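Local coordinates for protein MIF (Toxoplasma gondii, PDB 4DH4) that is a macrophage migration inhibitory factor-like protein of the parasite, a small alpha/beta protein of the MIF family that assembles as a trimer, at residues Met48-Ser53 with Lys92-Thr97. Residues are numbered along the deposited sequence; the frame is centred on the assembly and turned at random.
Sequences MRFGGS and KNRIYT
Phe-50 reaches from the end of strand 48-50 across to Arg-94 and Tyr-96. Its CB lies over one face of the Arg-94 guanidinium, 3.7 Å from NH2 of that arginine. CG is anti to the backbone N (chi1 180°), which sends the ring toward strand 95-102. One flank of the ring, CD2, runs along Arg-94, near its CA and NH1. Further out on that flank, CE2 meets the backbone O of Asn-93 at 3.7 Å, and this oxygen sits at the ring edge, in its plane. The other flank and the tip, CE1 and CZ, turn to Tyr-96. The two rings form an edge-to-face pair, with the edge of Phe-50 toward the face of Tyr-96. Their centroids are 4.7 Å apart and their planes meet at 62°. The nearest carbons are Phe-50 CE1 and Tyr-96 CZ, at 3.4 Å. Tyr-96 OH hydrogen-bonds to the backbone O of Tyr-37 of the second subunit, across the interface. Residues of both segments pair antiparallel with that subunit, so the sheet continues between chains, forming the intersubunit sheet characteristic of MIF-family trimers. Residues Phe-50 to Ser-53 form a type I' beta turn, with Gly-51 and Gly-52 at its corners. Arg-94 binds this turn end-on. Its NH1 and NH2 both donate to Phe-50 O, at 3.0 Å from NH1 and 3.2 Å from NH2. That oxygen also accepts from Ser-53 N, so three N-H groups converge on it. NH2 adds a weak bond to Ser-53 O, with an N-H...O angle of 129°. Asp-55 O also accepts from NH2, and Pro-56 O from NE, which fixes the guanidinium against the chain that follows the turn.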
ATOM      1  N   MET A  48     -14.766   1.908   1.455  1.00 18.68           N
ATOM      2  CA  MET A  48     -13.936   2.953   2.039  1.00 19.06           C
ATOM      3  C   MET A  48     -14.827   4.000   2.694  1.00 18.41           C
ATOM      4  O   MET A  48     -15.906   4.324   2.178  1.00 18.12           O
ATOM      5  CB  MET A  48     -13.027   3.588   0.979  1.00 18.64           C
ATOM      6  CG  MET A  48     -11.742   2.792   0.695  1.00 20.23           C
ATOM      7  SD  MET A  48     -10.604   3.595  -0.475  1.00 21.94           S
ATOM      8  CE  MET A  48     -10.442   5.210   0.259  1.00 16.07           C
ATOM      9  N   ARG A  49     -14.388   4.498   3.844  1.00 17.45           N
ATOM     10  CA  ARG A  49     -15.082   5.574   4.542  1.00 17.65           C
ATOM     11  C   ARG A  49     -14.127   6.733   4.789  1.00 17.21           C
ATOM     12  O   ARG A  49     -12.923   6.529   4.965  1.00 17.02           O
ATOM     13  CB  ARG A  49     -15.650   5.084   5.876  1.00 17.10           C
ATOM     14  CG  ARG A  49     -16.765   4.042   5.730  1.00 19.08           C
ATOM     15  CD  ARG A  49     -17.104   3.394   7.060  1.00 20.01           C
ATOM     16  NE  ARG A  49     -17.643   4.345   8.029  1.00 22.61           N
ATOM     17  CZ  ARG A  49     -18.907   4.761   8.058  1.00 23.81           C
ATOM     18  NH1 ARG A  49     -19.293   5.625   8.982  1.00 24.39           N
ATOM     19  NH2 ARG A  49     -19.789   4.318   7.163  1.00 24.55           N
ATOM     20  N   PHE A  50     -14.671   7.945   4.793  1.00 17.16           N
ATOM     21  CA  PHE A  50     -13.902   9.145   5.113  1.00 17.57           C
ATOM     22  C   PHE A  50     -14.801  10.127   5.842  1.00 18.36           C
ATOM     23  O   PHE A  50     -15.912  10.413   5.393  1.00 18.64           O
ATOM     24  CB  PHE A  50     -13.291   9.771   3.846  1.00 17.11           C
ATOM     25  CG  PHE A  50     -12.480  11.028   4.099  1.00 16.85           C
ATOM     26  CD1 PHE A  50     -11.561  11.092   5.150  1.00 15.40           C
ATOM     27  CD2 PHE A  50     -12.612  12.131   3.260  1.00 16.78           C
ATOM     28  CE1 PHE A  50     -10.808  12.250   5.383  1.00 15.35           C
ATOM     29  CE2 PHE A  50     -11.859  13.302   3.476  1.00 17.19           C
ATOM     30  CZ  PHE A  50     -10.952  13.354   4.548  1.00 16.47           C
ATOM     31  N   GLY A  51     -14.318  10.616   6.983  1.00 18.78           N
ATOM     32  CA  GLY A  51     -15.074  11.552   7.808  1.00 19.94           C
ATOM     33  C   GLY A  51     -16.332  10.974   8.434  1.00 20.51           C
ATOM     34  O   GLY A  51     -17.235  11.726   8.800  1.00 20.89           O
ATOM     35  N   GLY A  52     -16.386   9.649   8.567  1.00 20.98           N
ATOM     36  CA  GLY A  52     -17.576   8.954   9.075  1.00 21.71           C
ATOM     37  C   GLY A  52     -18.675   8.750   8.040  1.00 22.17           C
ATOM     38  O   GLY A  52     -19.826   8.459   8.385  1.00 22.70           O
ATOM     39  N   SER A  53     -18.321   8.898   6.767  1.00 22.36           N
ATOM     40  CA  SER A  53     -19.274   8.757   5.671  1.00 22.37           C
ATOM     41  C   SER A  53     -18.812   7.718   4.661  1.00 22.53           C
ATOM     42  O   SER A  53     -17.624   7.638   4.346  1.00 22.15           O
ATOM     43  CB  SER A  53     -19.495  10.101   4.975  1.00 22.68           C
ATOM     44  OG  SER A  53     -20.315   9.941   3.824  1.00 22.64           O
ATOM     45  N   LYS A  92     -12.948  16.102  -5.091  1.00 21.57           N
ATOM     46  CA  LYS A  92     -11.524  16.213  -4.786  1.00 22.11           C
ATOM     47  C   LYS A  92     -11.240  16.388  -3.299  1.00 21.39           C
ATOM     48  O   LYS A  92     -10.229  15.890  -2.803  1.00 21.09           O
ATOM     49  CB  LYS A  92     -10.791  17.244  -5.661  1.00 22.40           C
ATOM     50  CG  LYS A  92     -11.288  18.667  -5.631  1.00 23.85           C
ATOM     51  CD  LYS A  92     -10.393  19.519  -6.534  1.00 24.18           C
ATOM     52  CE  LYS A  92     -11.064  20.802  -6.959  1.00 27.78           C
ATOM     53  NZ  LYS A  92     -10.186  21.543  -7.910  1.00 30.00           N
ATOM     54  N   ASN A  93     -12.159  17.040  -2.582  1.00 20.79           N
ATOM     55  CA  ASN A  93     -12.030  17.195  -1.126  1.00 20.32           C
ATOM     56  C   ASN A  93     -12.241  15.911  -0.311  1.00 19.21           C
ATOM     57  O   ASN A  93     -12.113  15.926   0.917  1.00 18.91           O
ATOM     58  CB  ASN A  93     -12.901  18.356  -0.590  1.00 21.28           C
ATOM     59  CG  ASN A  93     -14.402  18.047  -0.579  1.00 23.38           C
ATOM     60  OD1 ASN A  93     -14.853  16.945  -0.920  1.00 25.88           O
ATOM     61  ND2 ASN A  93     -15.188  19.045  -0.181  1.00 27.08           N
ATOM     62  N   ARG A  94     -12.557  14.812  -0.997  1.00 17.74           N
ATOM     63  CA  ARG A  94     -12.622  13.492  -0.362  1.00 16.54           C
ATOM     64  C   ARG A  94     -11.497  12.576  -0.847  1.00 15.90           C
ATOM     65  O   ARG A  94     -11.593  11.359  -0.766  1.00 15.00           O
ATOM     66  CB  ARG A  94     -14.003  12.855  -0.550  1.00 17.04           C
ATOM     67  CG  ARG A  94     -15.055  13.538   0.325  1.00 16.71           C
ATOM     68  CD  ARG A  94     -16.435  12.929   0.220  1.00 17.74           C
ATOM     69  NE  ARG A  94     -16.545  11.563   0.732  1.00 17.63           N
ATOM     70  CZ  ARG A  94     -16.547  11.216   2.021  1.00 17.30           C
ATOM     71  NH1 ARG A  94     -16.403  12.125   2.983  1.00 18.01           N
ATOM     72  NH2 ARG A  94     -16.690   9.941   2.348  1.00 19.35           N
ATOM     73  N   ILE A  95     -10.418  13.190  -1.327  1.00 14.92           N
ATOM     74  CA  ILE A  95      -9.247  12.450  -1.785  1.00 14.67           C
ATOM     75  C   ILE A  95      -8.032  12.833  -0.962  1.00 14.28           C
ATOM     76  O   ILE A  95      -7.679  14.022  -0.879  1.00 14.24           O
ATOM     77  CB  ILE A  95      -8.968  12.709  -3.287  1.00 14.48           C
ATOM     78  CG1 ILE A  95     -10.172  12.271  -4.118  1.00 14.98           C
ATOM     79  CG2 ILE A  95      -7.677  11.987  -3.748  1.00 14.62           C
ATOM     80  CD1 ILE A  95     -10.130  12.748  -5.551  1.00 17.11           C
ATOM     81  N   TYR A  96      -7.425  11.827  -0.326  1.00 14.01           N
ATOM     82  CA  TYR A  96      -6.150  12.002   0.365  1.00 13.58           C
ATOM     83  C   TYR A  96      -5.026  11.545  -0.543  1.00 13.31           C
ATOM     84  O   TYR A  96      -5.080  10.445  -1.097  1.00 13.97           O
ATOM     85  CB  TYR A  96      -6.078  11.173   1.649  1.00 13.29           C
ATOM     86  CG  TYR A  96      -6.583  11.827   2.926  1.00 13.10           C
ATOM     87  CD1 TYR A  96      -6.789  13.215   3.015  1.00 13.70           C
ATOM     88  CD2 TYR A  96      -6.807  11.048   4.071  1.00 13.21           C
ATOM     89  CE1 TYR A  96      -7.246  13.799   4.209  1.00 13.28           C
ATOM     90  CE2 TYR A  96      -7.252  11.621   5.262  1.00 12.99           C
ATOM     91  CZ  TYR A  96      -7.465  12.995   5.323  1.00 12.74           C
ATOM     92  OH  TYR A  96      -7.905  13.568   6.505  1.00 13.25           O
ATOM     93  N   THR A  97      -4.008  12.387  -0.689  1.00 13.08           N
ATOM     94  CA  THR A  97      -2.780  12.004  -1.382  1.00 13.10           C
ATOM     95  C   THR A  97      -1.629  12.129  -0.388  1.00 12.67           C
ATOM     96  O   THR A  97      -1.464  13.181   0.230  1.00 13.05           O
ATOM     97  CB  THR A  97      -2.513  12.892  -2.622  1.00 13.15           C
ATOM     98  OG1 THR A  97      -3.647  12.868  -3.501  1.00 14.38           O
ATOM     99  CG2 THR A  97      -1.303  12.382  -3.384  1.00 13.95           C
TER